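Lovastatin nonaketide synthase mokA (Monascus pilosus, PDB 6AD3) is a multidomain polyketide synthase, here represented by its condensation domain, that iteratively builds the nonaketide precursor of lovastatin (monacolin K) from malonyl-CoA. Local coordinates at residues N100-F105 against V204-F209; E170-L175 against I458-R463; A257-W262 against A404-G409. The protein carries 1 engineered substitution. One frame throughout, in Å; residues are numbered along the deposited sequence.

Overall arrangement
Strand 100-107 comes first along the chain, then helix 165-176; residues 204-209 then return to the first strand and close contact 1. Contact 2, opened by residues 170-175 within that loop, closes only when strand 453-460 arrives from the C-terminal half, so contacts 1 and 2 cross. Their centres are about 7 Å apart and they share one mixed sheet, in which strand 100-107 lies between strands 199-206 and 453-460. Contact 3 opens and closes wholly between the two ends of contact 2, joining helix 256-266 to the turn before helix 408-414. Its centre lies about 28 Å from that of contact 1, on the opposite side of the chain's centre.

Contact 1: residues N100-F105 against V204-F209; sequences NTIGMF and VAYHRF
The Tyr206 ring receives Asn100 CB over the centre of one face, a CH-pi contact with CB 3.4 Å from the Tyr206 ring centroid, while Ile102 CG1 and the guanidinium NH2 of Arg208 meet its edge. This CH-pi contact bridges an antiparallel strand pair inside the mixed sheet of the N-terminal half of the condensation fold. His207 and Arg208 open the stretch that corresponds to the HHxxxDG motif of condensation domains, with Arg208 at the place of the second histidine. The Tyr206 chi1 of 56° sets CG between its own N and carbonyl carbon, and the ring leans across the pair so that it and the Asn100 amide are turned only 14° from parallel. Ile102 and Val204 exchange two backbone bonds, N to O being 2.9 Å in each direction. On the other face of the sheet, Thr101 CG2 touches Ala205 CB at 3.9 Å. Asn100 OD1 accepts from Glu462 N, and Glu462 also forms a salt bridge with Arg208, coupling this strand end to the segment that follows strand 453-460. Asn100 ND2 bonds Tyr206 O at 3.1 Å with an N-H...O angle of 162°; Asn100 N reaches the same oxygen from the opposite face of its carbonyl plane.

Contact 2: residues E170-L175 against I458-R463; sequences EGYWQL and IATRER. Engineered in segment 170-175: Trp173 (natural residue Arg).
Tyr172 and Ile458 reach past each other in opposite directions, which lays the isoleucine along one face of the phenol. Ile458 CD1 stands over the middle of the Tyr172 ring, 4.1 Å from its centroid and 10° off the normal, a CH-pi contact, and Ile458 CG2 meets Tyr172 CE2 at 3.9 Å. With CG of Tyr172 anti to the backbone N (chi1 173°), the ring extends from helix 165-176 towards the strand, which runs nearly parallel to the helix (19°). Thr460 crosses the phenol obliquely and comes in at the ring edge, its OG1 lying in the plane and hydrogen-bonded to Tyr172 OH at 2.7 Å. The engineered Trp173 approaches Thr460 at about a right angle, its CH2 being 3.6 Å from Thr460 OG1, while Tyr172 CD2 lies over the indole face. Strand 453-460, from the C-terminal half, here forms an edge of the N-terminal sheet, consistent with the latch crossover of condensation domains. Tyr172 OH is also hydrogen-bonded to Thr101 O on the adjacent strand. The Thr101 carbonyl can only accept, so the phenol proton probably goes to it, which would fix the rotation of the hydroxyl between two neighbouring strands.

Contact 3: residues A257-W262 against A404-G409; sequences ADLAYW and ARVPYG
Apolar contacts dominate, and all of them involve Val406, whose two methyls divide between neighbouring residues of helix 256-266. Val406 CG2 lies against Asp258 CB at 3.4 Å, so the aspartate takes part through its methylene. Val406 CG1 meets Leu259 CD2 at 3.5 Å, the two side chains crossing at about a right angle. The valine torsion (chi1 -177°) puts CG1 anti to the backbone N and leaves CG2 beside that N, and this separates the two contacts. Trp262, one turn on from Asp258, adds a looser approach, its CD1 being 4.4 Å from Val406 CG2; the Tyr261 ring edge, through CD2, lies over the indole face. The Tyr261 ring also stacks on that of His403.

Polar groups of the helix are tied mainly to His403, just before the turn. Asp258 OD1 bonds His403 ND1, Trp262 NE1 bonds His403 O and Tyr261 OH bonds Glu399. Asp258 and Arg405 carry opposite charges but do not pair: Asp258 OD2 and Arg405 NE are 5.3 Å apart, and any attraction is probably modest.

The turn itself ends with Pro407 at the N-cap position of helix 408-414, and Asn371 bonds both Val406 O and Tyr408 N. Through Val406 and His403, helix 256-266 packs onto the turn between helices 386-401 and 408-414, beside strand 371-377, in the C-terminal half of the two-lobed, chloramphenicol acetyltransferase-like condensation fold.

Contact 1: residues N100-F105 against V204-F209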
ATOM      1  N   ASN A 100       7.014   7.015   3.820  1.00 13.13           N
ATOM      2  CA  ASN A 100       5.566   6.893   4.014  1.00 13.59           C
ATOM      3  C   ASN A 100       5.147   7.735   5.195  1.00 13.53           C
ATOM      4  O   ASN A 100       5.794   7.704   6.268  1.00 15.23           O
ATOM      5  CB  ASN A 100       5.191   5.441   4.292  1.00 11.42           C
ATOM      6  CG  ASN A 100       5.692   4.494   3.247  1.00 12.61           C
ATOM      7  OD1 ASN A 100       5.027   4.279   2.227  1.00 13.19           O
ATOM      8  ND2 ASN A 100       6.902   3.973   3.437  1.00 13.87           N
ATOM      9  N   THR A 101       4.093   8.520   5.025  1.00 11.90           N
ATOM     10  CA  THR A 101       3.706   9.498   6.024  1.00 11.74           C
ATOM     11  C   THR A 101       2.186   9.627   6.127  1.00 15.44           C
ATOM     12  O   THR A 101       1.527   9.969   5.155  1.00 17.59           O
ATOM     13  CB  THR A 101       4.324  10.883   5.709  1.00 13.88           C
ATOM     14  OG1 THR A 101       5.689  10.747   5.289  1.00 13.68           O
ATOM     15  CG2 THR A 101       4.259  11.813   6.926  1.00 17.40           C
ATOM     16  N   ILE A 102       1.637   9.268   7.287  1.00 14.71           N
ATOM     17  CA  ILE A 102       0.184   9.207   7.492  1.00 14.92           C
ATOM     18  C   ILE A 102      -0.173  10.161   8.626  1.00 16.08           C
ATOM     19  O   ILE A 102       0.320   9.991   9.754  1.00 14.41           O
ATOM     20  CB  ILE A 102      -0.271   7.794   7.909  1.00 17.90           C
ATOM     21  CG1 ILE A 102       0.253   6.759   6.930  1.00 20.25           C
ATOM     22  CG2 ILE A 102      -1.806   7.729   7.968  1.00 17.52           C
ATOM     23  CD1 ILE A 102      -0.181   6.972   5.471  1.00 22.65           C
ATOM     24  N   GLY A 103      -0.976  11.200   8.311  1.00 15.92           N
ATOM     25  CA  GLY A 103      -1.382  12.194   9.315  1.00 14.22           C
ATOM     26  C   GLY A 103      -2.870  12.076   9.651  1.00 16.52           C
ATOM     27  O   GLY A 103      -3.688  11.932   8.767  1.00 18.84           O
ATOM     28  N   MET A 104      -3.195  11.994  10.923  1.00 14.08           N
ATOM     29  CA  MET A 104      -4.558  11.952  11.351  1.00 15.31           C
ATOM     30  C   MET A 104      -4.895  13.209  12.156  1.00 17.02           C
ATOM     31  O   MET A 104      -4.406  13.398  13.284  1.00 16.51           O
ATOM     32  CB  MET A 104      -4.838  10.710  12.170  1.00 18.95           C
ATOM     33  CG  MET A 104      -6.345  10.520  12.443  1.00 27.15           C
ATOM     34  SD  MET A 104      -7.463  10.375  10.981  1.00 37.71           S
ATOM     35  CE  MET A 104      -7.158   8.684  10.470  1.00 43.54           C
ATOM     36  N   PHE A 105      -5.757  14.024  11.583  1.00 16.99           N
ATOM     37  CA  PHE A 105      -6.311  15.197  12.289  1.00 17.48           C
ATOM     38  C   PHE A 105      -7.286  14.706  13.334  1.00 18.20           C
ATOM     39  O   PHE A 105      -8.141  13.862  13.042  1.00 19.34           O
ATOM     40  CB  PHE A 105      -7.029  16.122  11.307  1.00 17.25           C
ATOM     41  CG  PHE A 105      -6.121  16.877  10.424  1.00 18.49           C
ATOM     42  CD1 PHE A 105      -5.407  17.945  10.906  1.00 17.94           C
ATOM     43  CD2 PHE A 105      -5.951  16.505   9.095  1.00 21.44           C
ATOM     44  CE1 PHE A 105      -4.589  18.689  10.066  1.00 20.58           C
ATOM     45  CE2 PHE A 105      -5.060  17.167   8.287  1.00 22.50           C
ATOM     46  CZ  PHE A 105      -4.454  18.322   8.737  1.00 23.26           C
ATOM     47  N   VAL A 204       2.181   9.373  11.912  1.00 13.12           N
ATOM     48  CA  VAL A 204       3.005   8.219  11.868  1.00 15.37           C
ATOM     49  C   VAL A 204       3.721   8.161  10.517  1.00 15.14           C
ATOM     50  O   VAL A 204       3.096   8.071   9.460  1.00 16.04           O
ATOM     51  CB  VAL A 204       2.176   6.921  12.067  1.00 15.52           C
ATOM     52  CG1 VAL A 204       3.065   5.707  11.873  1.00 16.28           C
ATOM     53  CG2 VAL A 204       1.498   6.902  13.418  1.00 15.25           C
ATOM     54  N   ALA A 205       5.045   8.287  10.557  1.00 13.63           N
ATOM     55  CA  ALA A 205       5.835   8.230   9.383  1.00 16.13           C
ATOM     56  C   ALA A 205       6.830   7.085   9.514  1.00 15.40           C
ATOM     57  O   ALA A 205       7.361   6.834  10.581  1.00 18.51           O
ATOM     58  CB  ALA A 205       6.548   9.521   9.157  1.00 17.95           C
ATOM     59  N   TYR A 206       7.050   6.390   8.422  1.00 12.29           N
ATOM     60  CA  TYR A 206       7.855   5.179   8.434  1.00 12.11           C
ATOM     61  C   TYR A 206       8.632   4.974   7.164  1.00 13.71           C
ATOM     62  O   TYR A 206       8.141   5.187   6.041  1.00 13.67           O
ATOM     63  CB  TYR A 206       7.022   3.931   8.743  1.00 13.73           C
ATOM     64  CG  TYR A 206       5.849   3.695   7.816  1.00 12.91           C
ATOM     65  CD1 TYR A 206       4.638   4.322   8.033  1.00 12.50           C
ATOM     66  CD2 TYR A 206       5.918   2.720   6.802  1.00 12.86           C
ATOM     67  CE1 TYR A 206       3.537   4.044   7.224  1.00 12.20           C
ATOM     68  CE2 TYR A 206       4.833   2.428   6.016  1.00 14.18           C
ATOM     69  CZ  TYR A 206       3.662   3.102   6.204  1.00 13.62           C
ATOM     70  OH  TYR A 206       2.588   2.815   5.415  1.00 16.34           O
ATOM     71  N   HIS A 207       9.884   4.546   7.356  1.00 12.97           N
ATOM     72  CA  HIS A 207      10.631   3.909   6.299  1.00 13.46           C
ATOM     73  C   HIS A 207       9.897   2.660   5.870  1.00 12.13           C
ATOM     74  O   HIS A 207       9.256   1.986   6.683  1.00 13.03           O
ATOM     75  CB  HIS A 207      12.049   3.583   6.750  1.00 13.06           C
ATOM     76  CG  HIS A 207      12.931   3.108   5.640  1.00 14.73           C
ATOM     77  ND1 HIS A 207      13.771   3.938   4.926  1.00 18.13           N
ATOM     78  CD2 HIS A 207      13.104   1.873   5.133  1.00 13.63           C
ATOM     79  CE1 HIS A 207      14.390   3.239   4.002  1.00 13.53           C
ATOM     80  NE2 HIS A 207      13.986   1.989   4.088  1.00 18.48           N
ATOM     81  N   ARG A 208      10.008   2.340   4.576  1.00 11.68           N
ATOM     82  CA  ARG A 208       9.377   1.144   3.999  1.00 12.33           C
ATOM     83  C   ARG A 208       9.648  -0.116   4.809  1.00 13.59           C
ATOM     84  O   ARG A 208       8.782  -0.955   4.920  1.00 13.48           O
ATOM     85  CB  ARG A 208       9.870   0.960   2.579  1.00 14.46           C
ATOM     86  CG  ARG A 208       9.479  -0.343   1.869  1.00 14.52           C
ATOM     87  CD  ARG A 208       8.051  -0.361   1.420  1.00 13.22           C
ATOM     88  NE  ARG A 208       7.104  -0.509   2.524  1.00 14.00           N
ATOM     89  CZ  ARG A 208       5.789  -0.420   2.397  1.00 13.61           C
ATOM     90  NH1 ARG A 208       5.249  -0.157   1.230  1.00 13.34           N
ATOM     91  NH2 ARG A 208       4.993  -0.585   3.444  1.00 12.33           N
ATOM     92  N   PHE A 209      10.874  -0.284   5.299  1.00 12.23           N
ATOM     93  CA  PHE A 209      11.260  -1.538   5.856  1.00 13.81           C
ATOM     94  C   PHE A 209      10.539  -1.892   7.183  1.00 13.18           C
ATOM     95  O   PHE A 209      10.629  -3.052   7.630  1.00 14.36           O
ATOM     96  CB  PHE A 209      12.769  -1.584   6.121  1.00 14.96           C
ATOM     97  CG  PHE A 209      13.641  -1.586   4.892  1.00 14.72           C
ATOM     98  CD1 PHE A 209      13.111  -1.693   3.625  1.00 16.40           C
ATOM     99  CD2 PHE A 209      15.021  -1.403   5.025  1.00 16.30           C
ATOM    100  CE1 PHE A 209      13.904  -1.577   2.529  1.00 16.63           C
ATOM    101  CE2 PHE A 209      15.817  -1.292   3.911  1.00 18.52           C
ATOM    102  CZ  PHE A 209      15.267  -1.438   2.665  1.00 18.67           C
TER

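Contact 2: residues E170-L175 against I458-R463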
ATOM      1  N   GLU A 170       2.537  22.164   7.565  1.00 20.67           N
ATOM      2  CA  GLU A 170       3.912  22.411   7.177  1.00 22.50           C
ATOM      3  C   GLU A 170       4.839  21.345   7.784  1.00 20.59           C
ATOM      4  O   GLU A 170       5.726  20.817   7.107  1.00 20.23           O
ATOM      5  CB  GLU A 170       4.326  23.834   7.599  1.00 26.55           C
ATOM      6  CG  GLU A 170       5.763  24.154   7.306  1.00 34.07           C
ATOM      7  CD  GLU A 170       6.152  25.561   7.752  1.00 49.16           C
ATOM      8  OE1 GLU A 170       7.147  25.689   8.502  1.00 53.28           O
ATOM      9  OE2 GLU A 170       5.455  26.523   7.371  1.00 48.03           O
ATOM     10  N   GLY A 171       4.626  21.037   9.055  1.00 18.59           N
ATOM     11  CA  GLY A 171       5.397  20.002   9.719  1.00 19.22           C
ATOM     12  C   GLY A 171       5.218  18.652   9.012  1.00 18.60           C
ATOM     13  O   GLY A 171       6.153  17.887   8.881  1.00 18.00           O
ATOM     14  N   TYR A 172       3.975  18.334   8.689  1.00 16.03           N
ATOM     15  CA  TYR A 172       3.652  17.097   7.956  1.00 17.27           C
ATOM     16  C   TYR A 172       4.457  16.974   6.668  1.00 17.58           C
ATOM     17  O   TYR A 172       5.102  15.972   6.432  1.00 16.77           O
ATOM     18  CB  TYR A 172       2.147  17.028   7.682  1.00 15.65           C
ATOM     19  CG  TYR A 172       1.763  15.871   6.773  1.00 15.12           C
ATOM     20  CD1 TYR A 172       1.488  14.596   7.296  1.00 15.48           C
ATOM     21  CD2 TYR A 172       1.766  16.022   5.393  1.00 16.27           C
ATOM     22  CE1 TYR A 172       1.148  13.533   6.467  1.00 14.56           C
ATOM     23  CE2 TYR A 172       1.456  14.935   4.557  1.00 15.78           C
ATOM     24  CZ  TYR A 172       1.183  13.696   5.106  1.00 16.49           C
ATOM     25  OH  TYR A 172       0.831  12.625   4.279  1.00 15.80           O
ATOM     26  N   TRP A 173       4.432  18.005   5.837  1.00 15.76           N
ATOM     27  CA  TRP A 173       5.159  17.958   4.573  1.00 18.26           C
ATOM     28  C   TRP A 173       6.686  17.953   4.750  1.00 19.52           C
ATOM     29  O   TRP A 173       7.410  17.374   3.927  1.00 20.67           O
ATOM     30  CB  TRP A 173       4.687  19.079   3.631  1.00 18.61           C
ATOM     31  CG  TRP A 173       3.280  18.885   3.154  1.00 20.22           C
ATOM     32  CD1 TRP A 173       2.163  19.530   3.600  1.00 22.33           C
ATOM     33  CD2 TRP A 173       2.810  17.833   2.298  1.00 18.41           C
ATOM     34  NE1 TRP A 173       1.048  19.055   2.937  1.00 23.73           N
ATOM     35  CE2 TRP A 173       1.414  17.960   2.202  1.00 21.04           C
ATOM     36  CE3 TRP A 173       3.449  16.829   1.560  1.00 21.87           C
ATOM     37  CZ2 TRP A 173       0.636  17.073   1.450  1.00 22.01           C
ATOM     38  CZ3 TRP A 173       2.693  15.962   0.807  1.00 21.49           C
ATOM     39  CH2 TRP A 173       1.300  16.067   0.775  1.00 20.88           C
ATOM     40  N   GLN A 174       7.184  18.468   5.881  1.00 19.26           N
ATOM     41  CA  GLN A 174       8.597  18.265   6.228  1.00 20.35           C
ATOM     42  C   GLN A 174       8.913  16.783   6.547  1.00 18.39           C
ATOM     43  O   GLN A 174       9.924  16.231   6.081  1.00 18.06           O
ATOM     44  CB  GLN A 174       9.004  19.150   7.435  1.00 24.04           C
ATOM     45  CG  GLN A 174       9.111  20.632   7.108  1.00 32.15           C
ATOM     46  CD  GLN A 174       9.020  21.542   8.357  1.00 42.73           C
ATOM     47  OE1 GLN A 174       8.751  22.743   8.238  1.00 55.89           O
ATOM     48  NE2 GLN A 174       9.217  20.967   9.544  1.00 45.34           N
ATOM     49  N   LEU A 175       7.971  16.106   7.209  1.00 16.85           N
ATOM     50  CA  LEU A 175       8.142  14.682   7.539  1.00 16.63           C
ATOM     51  C   LEU A 175       8.092  13.806   6.279  1.00 16.16           C
ATOM     52  O   LEU A 175       8.843  12.849   6.162  1.00 16.15           O
ATOM     53  CB  LEU A 175       7.098  14.227   8.556  1.00 16.33           C
ATOM     54  CG  LEU A 175       7.217  14.784   9.973  1.00 18.71           C
ATOM     55  CD1 LEU A 175       6.002  14.392  10.804  1.00 19.68           C
ATOM     56  CD2 LEU A 175       8.487  14.315  10.676  1.00 22.61           C
ATOM     57  N   ILE A 458      -4.554  12.486   6.101  1.00 17.78           N
ATOM     58  CA  ILE A 458      -3.712  12.892   4.968  1.00 22.64           C
ATOM     59  C   ILE A 458      -2.726  11.739   4.845  1.00 20.92           C
ATOM     60  O   ILE A 458      -2.068  11.390   5.821  1.00 18.46           O
ATOM     61  CB  ILE A 458      -2.780  14.098   5.260  1.00 30.79           C
ATOM     62  CG1 ILE A 458      -3.248  14.951   6.390  1.00 40.18           C
ATOM     63  CG2 ILE A 458      -2.432  14.872   4.003  1.00 28.52           C
ATOM     64  CD1 ILE A 458      -2.315  16.126   6.623  1.00 47.56           C
ATOM     65  N   ALA A 459      -2.626  11.157   3.661  1.00 16.63           N
ATOM     66  CA  ALA A 459      -1.764  10.011   3.437  1.00 14.59           C
ATOM     67  C   ALA A 459      -0.836  10.262   2.280  1.00 16.94           C
ATOM     68  O   ALA A 459      -1.263  10.618   1.186  1.00 15.27           O
ATOM     69  CB  ALA A 459      -2.607   8.767   3.156  1.00 17.27           C
ATOM     70  N   THR A 460       0.446  10.101   2.522  1.00 14.59           N
ATOM     71  CA  THR A 460       1.431  10.151   1.435  1.00 14.60           C
ATOM     72  C   THR A 460       2.295   8.874   1.505  1.00 13.73           C
ATOM     73  O   THR A 460       3.297   8.810   2.210  1.00 15.07           O
ATOM     74  CB  THR A 460       2.310  11.427   1.527  1.00 15.17           C
ATOM     75  OG1 THR A 460       1.465  12.584   1.634  1.00 15.74           O
ATOM     76  CG2 THR A 460       3.198  11.547   0.347  1.00 16.32           C
ATOM     77  N   ARG A 461       1.879   7.870   0.762  1.00 13.13           N
ATOM     78  CA  ARG A 461       2.613   6.626   0.653  1.00 13.71           C
ATOM     79  C   ARG A 461       3.760   6.777  -0.349  1.00 15.45           C
ATOM     80  O   ARG A 461       3.743   7.685  -1.195  1.00 13.83           O
ATOM     81  CB  ARG A 461       1.665   5.532   0.164  1.00 14.26           C
ATOM     82  CG  ARG A 461       0.573   5.207   1.147  1.00 14.93           C
ATOM     83  CD  ARG A 461      -0.359   4.127   0.619  1.00 17.51           C
ATOM     84  NE  ARG A 461       0.326   2.861   0.500  1.00 19.44           N
ATOM     85  CZ  ARG A 461      -0.240   1.750   0.033  1.00 22.96           C
ATOM     86  NH1 ARG A 461      -1.504   1.751  -0.341  1.00 18.18           N
ATOM     87  NH2 ARG A 461       0.477   0.654  -0.086  1.00 22.12           N
ATOM     88  N   GLU A 462       4.727   5.875  -0.269  1.00 15.32           N
ATOM     89  CA  GLU A 462       5.851   5.849  -1.180  1.00 13.85           C
ATOM     90  C   GLU A 462       5.386   5.882  -2.609  1.00 14.25           C
ATOM     91  O   GLU A 462       4.347   5.333  -2.936  1.00 13.09           O
ATOM     92  CB  GLU A 462       6.699   4.583  -0.970  1.00 13.56           C
ATOM     93  CG  GLU A 462       5.930   3.283  -1.237  1.00 14.76           C
ATOM     94  CD  GLU A 462       6.790   2.041  -1.190  1.00 18.37           C
ATOM     95  OE1 GLU A 462       8.010   2.170  -0.969  1.00 18.24           O
ATOM     96  OE2 GLU A 462       6.224   0.927  -1.257  1.00 14.70           O
ATOM     97  N   ARG A 463       6.243   6.411  -3.481  1.00 12.39           N
ATOM     98  CA  ARG A 463       6.037   6.272  -4.921  1.00 14.17           C
ATOM     99  C   ARG A 463       6.230   4.825  -5.317  1.00 15.06           C
ATOM    100  O   ARG A 463       6.893   4.062  -4.608  1.00 14.75           O
ATOM    101  CB  ARG A 463       7.025   7.136  -5.705  1.00 14.99           C
ATOM    102  CG  ARG A 463       6.828   8.622  -5.481  1.00 14.78           C
ATOM    103  CD  ARG A 463       7.736   9.439  -6.402  1.00 15.60           C
ATOM    104  NE  ARG A 463       7.699  10.862  -6.082  1.00 17.90           N
ATOM    105  CZ  ARG A 463       8.518  11.770  -6.625  1.00 19.95           C
ATOM    106  NH1 ARG A 463       9.384  11.432  -7.590  1.00 19.39           N
ATOM    107  NH2 ARG A 463       8.383  13.044  -6.301  1.00 21.95           N
TER

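Contact 3: residues A257-W262 against A404-G409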
ATOM      1  N   ALA A 257       4.229 -24.850  -4.871  1.00 25.40           N
ATOM      2  CA  ALA A 257       2.929 -24.970  -5.560  1.00 29.09           C
ATOM      3  C   ALA A 257       2.306 -23.594  -5.853  1.00 28.37           C
ATOM      4  O   ALA A 257       1.710 -23.370  -6.935  1.00 22.94           O
ATOM      5  CB  ALA A 257       1.974 -25.820  -4.750  1.00 33.56           C
ATOM      6  N   ASP A 258       2.522 -22.647  -4.942  1.00 26.41           N
ATOM      7  CA  ASP A 258       2.043 -21.278  -5.145  1.00 23.26           C
ATOM      8  C   ASP A 258       2.806 -20.591  -6.250  1.00 23.14           C
ATOM      9  O   ASP A 258       2.212 -19.945  -7.147  1.00 23.79           O
ATOM     10  CB  ASP A 258       2.129 -20.477  -3.846  1.00 27.37           C
ATOM     11  CG  ASP A 258       1.220 -21.019  -2.756  1.00 30.18           C
ATOM     12  OD1 ASP A 258       0.191 -21.626  -3.065  1.00 27.36           O
ATOM     13  OD2 ASP A 258       1.575 -20.887  -1.570  1.00 39.92           O
ATOM     14  N   LEU A 259       4.115 -20.787  -6.255  1.00 20.19           N
ATOM     15  CA  LEU A 259       4.948 -20.277  -7.321  1.00 22.68           C
ATOM     16  C   LEU A 259       4.567 -20.831  -8.693  1.00 23.88           C
ATOM     17  O   LEU A 259       4.456 -20.077  -9.651  1.00 23.67           O
ATOM     18  CB  LEU A 259       6.418 -20.559  -7.018  1.00 23.20           C
ATOM     19  CG  LEU A 259       7.037 -19.620  -5.987  1.00 23.43           C
ATOM     20  CD1 LEU A 259       8.381 -20.184  -5.551  1.00 31.18           C
ATOM     21  CD2 LEU A 259       7.169 -18.204  -6.510  1.00 26.07           C
ATOM     22  N   ALA A 260       4.234 -22.114  -8.761  1.00 23.70           N
ATOM     23  CA  ALA A 260       3.857 -22.722 -10.035  1.00 24.82           C
ATOM     24  C   ALA A 260       2.521 -22.166 -10.513  1.00 22.07           C
ATOM     25  O   ALA A 260       2.325 -21.959 -11.707  1.00 24.66           O
ATOM     26  CB  ALA A 260       3.785 -24.255  -9.917  1.00 26.70           C
ATOM     27  N   TYR A 261       1.626 -21.880  -9.579  1.00 19.58           N
ATOM     28  CA  TYR A 261       0.343 -21.267  -9.915  1.00 21.44           C
ATOM     29  C   TYR A 261       0.548 -19.921 -10.579  1.00 21.62           C
ATOM     30  O   TYR A 261       0.021 -19.662 -11.658  1.00 19.73           O
ATOM     31  CB  TYR A 261      -0.507 -21.087  -8.665  1.00 22.57           C
ATOM     32  CG  TYR A 261      -1.752 -20.289  -8.883  1.00 20.79           C
ATOM     33  CD1 TYR A 261      -2.894 -20.887  -9.376  1.00 22.54           C
ATOM     34  CD2 TYR A 261      -1.798 -18.928  -8.588  1.00 20.50           C
ATOM     35  CE1 TYR A 261      -4.068 -20.177  -9.513  1.00 23.90           C
ATOM     36  CE2 TYR A 261      -2.970 -18.196  -8.755  1.00 19.91           C
ATOM     37  CZ  TYR A 261      -4.087 -18.818  -9.261  1.00 21.74           C
ATOM     38  OH  TYR A 261      -5.269 -18.119  -9.412  1.00 20.58           O
ATOM     39  N   TRP A 262       1.346 -19.067  -9.956  1.00 20.50           N
ATOM     40  CA  TRP A 262       1.586 -17.746 -10.541  1.00 21.18           C
ATOM     41  C   TRP A 262       2.438 -17.802 -11.794  1.00 22.78           C
ATOM     42  O   TRP A 262       2.190 -17.068 -12.747  1.00 20.10           O
ATOM     43  CB  TRP A 262       2.193 -16.794  -9.509  1.00 20.88           C
ATOM     44  CG  TRP A 262       1.289 -16.516  -8.370  1.00 19.94           C
ATOM     45  CD1 TRP A 262       1.428 -16.957  -7.118  1.00 21.18           C
ATOM     46  CD2 TRP A 262       0.096 -15.718  -8.385  1.00 18.96           C
ATOM     47  NE1 TRP A 262       0.390 -16.495  -6.332  1.00 18.52           N
ATOM     48  CE2 TRP A 262      -0.447 -15.762  -7.103  1.00 18.74           C
ATOM     49  CE3 TRP A 262      -0.625 -15.062  -9.399  1.00 21.67           C
ATOM     50  CZ2 TRP A 262      -1.658 -15.138  -6.774  1.00 19.71           C
ATOM     51  CZ3 TRP A 262      -1.795 -14.416  -9.066  1.00 20.94           C
ATOM     52  CH2 TRP A 262      -2.284 -14.428  -7.751  1.00 18.11           C
ATOM     53  N   ALA A 404      -1.722 -16.885  -1.823  1.00 18.87           N
ATOM     54  CA  ALA A 404      -1.374 -15.487  -1.526  1.00 20.43           C
ATOM     55  C   ALA A 404      -0.014 -15.280  -0.826  1.00 20.87           C
ATOM     56  O   ALA A 404       0.385 -14.151  -0.637  1.00 22.60           O
ATOM     57  CB  ALA A 404      -2.461 -14.843  -0.682  1.00 20.42           C
ATOM     58  N   ARG A 405       0.616 -16.355  -0.353  1.00 23.30           N
ATOM     59  CA  ARG A 405       1.780 -16.236   0.534  1.00 27.74           C
ATOM     60  C   ARG A 405       3.093 -15.902  -0.182  1.00 25.13           C
ATOM     61  O   ARG A 405       4.096 -15.616   0.457  1.00 30.38           O
ATOM     62  CB  ARG A 405       1.979 -17.519   1.309  1.00 34.39           C
ATOM     63  CG  ARG A 405       0.898 -17.813   2.324  1.00 50.28           C
ATOM     64  CD  ARG A 405       1.185 -19.155   2.999  1.00 69.59           C
ATOM     65  NE  ARG A 405      -0.026 -19.874   3.388  1.00 70.54           N
ATOM     66  CZ  ARG A 405      -0.620 -19.745   4.569  1.00 78.61           C
ATOM     67  NH1 ARG A 405      -0.136 -18.899   5.473  1.00 71.13           N
ATOM     68  NH2 ARG A 405      -1.703 -20.456   4.847  1.00 98.42           N
ATOM     69  N   VAL A 406       3.092 -15.884  -1.499  1.00 19.37           N
ATOM     70  CA  VAL A 406       4.297 -15.604  -2.218  1.00 19.78           C
ATOM     71  C   VAL A 406       4.575 -14.094  -2.318  1.00 19.42           C
ATOM     72  O   VAL A 406       3.810 -13.373  -2.959  1.00 17.80           O
ATOM     73  CB  VAL A 406       4.240 -16.185  -3.627  1.00 21.95           C
ATOM     74  CG1 VAL A 406       5.547 -15.929  -4.343  1.00 28.90           C
ATOM     75  CG2 VAL A 406       3.975 -17.661  -3.552  1.00 25.83           C
ATOM     76  N   PRO A 407       5.689 -13.625  -1.720  1.00 19.18           N
ATOM     77  CA  PRO A 407       6.043 -12.204  -1.893  1.00 17.25           C
ATOM     78  C   PRO A 407       6.331 -11.890  -3.385  1.00 17.64           C
ATOM     79  O   PRO A 407       6.982 -12.684  -4.064  1.00 16.59           O
ATOM     80  CB  PRO A 407       7.310 -12.057  -1.065  1.00 18.80           C
ATOM     81  CG  PRO A 407       7.215 -13.137  -0.018  1.00 19.90           C
ATOM     82  CD  PRO A 407       6.555 -14.284  -0.730  1.00 19.70           C
ATOM     83  N   TYR A 408       5.709 -10.856  -3.931  1.00 16.51           N
ATOM     84  CA  TYR A 408       5.699 -10.691  -5.406  1.00 14.75           C
ATOM     85  C   TYR A 408       7.134 -10.542  -5.960  1.00 14.15           C
ATOM     86  O   TYR A 408       7.416 -10.970  -7.074  1.00 15.81           O
ATOM     87  CB  TYR A 408       4.812  -9.539  -5.862  1.00 14.38           C
ATOM     88  CG  TYR A 408       5.389  -8.180  -5.613  1.00 13.82           C
ATOM     89  CD1 TYR A 408       5.317  -7.589  -4.356  1.00 15.81           C
ATOM     90  CD2 TYR A 408       5.917  -7.452  -6.630  1.00 15.52           C
ATOM     91  CE1 TYR A 408       5.829  -6.315  -4.115  1.00 14.05           C
ATOM     92  CE2 TYR A 408       6.467  -6.177  -6.406  1.00 14.80           C
ATOM     93  CZ  TYR A 408       6.331  -5.594  -5.148  1.00 13.13           C
ATOM     94  OH  TYR A 408       6.928  -4.372  -4.945  1.00 14.33           O
ATOM     95  N   GLY A 409       8.047  -9.962  -5.171  1.00 14.67           N
ATOM     96  CA  GLY A 409       9.435  -9.811  -5.619  1.00 14.83           C
ATOM     97  C   GLY A 409      10.105 -11.150  -5.894  1.00 17.85           C
ATOM     98  O   GLY A 409      10.934 -11.272  -6.815  1.00 16.15           O
TER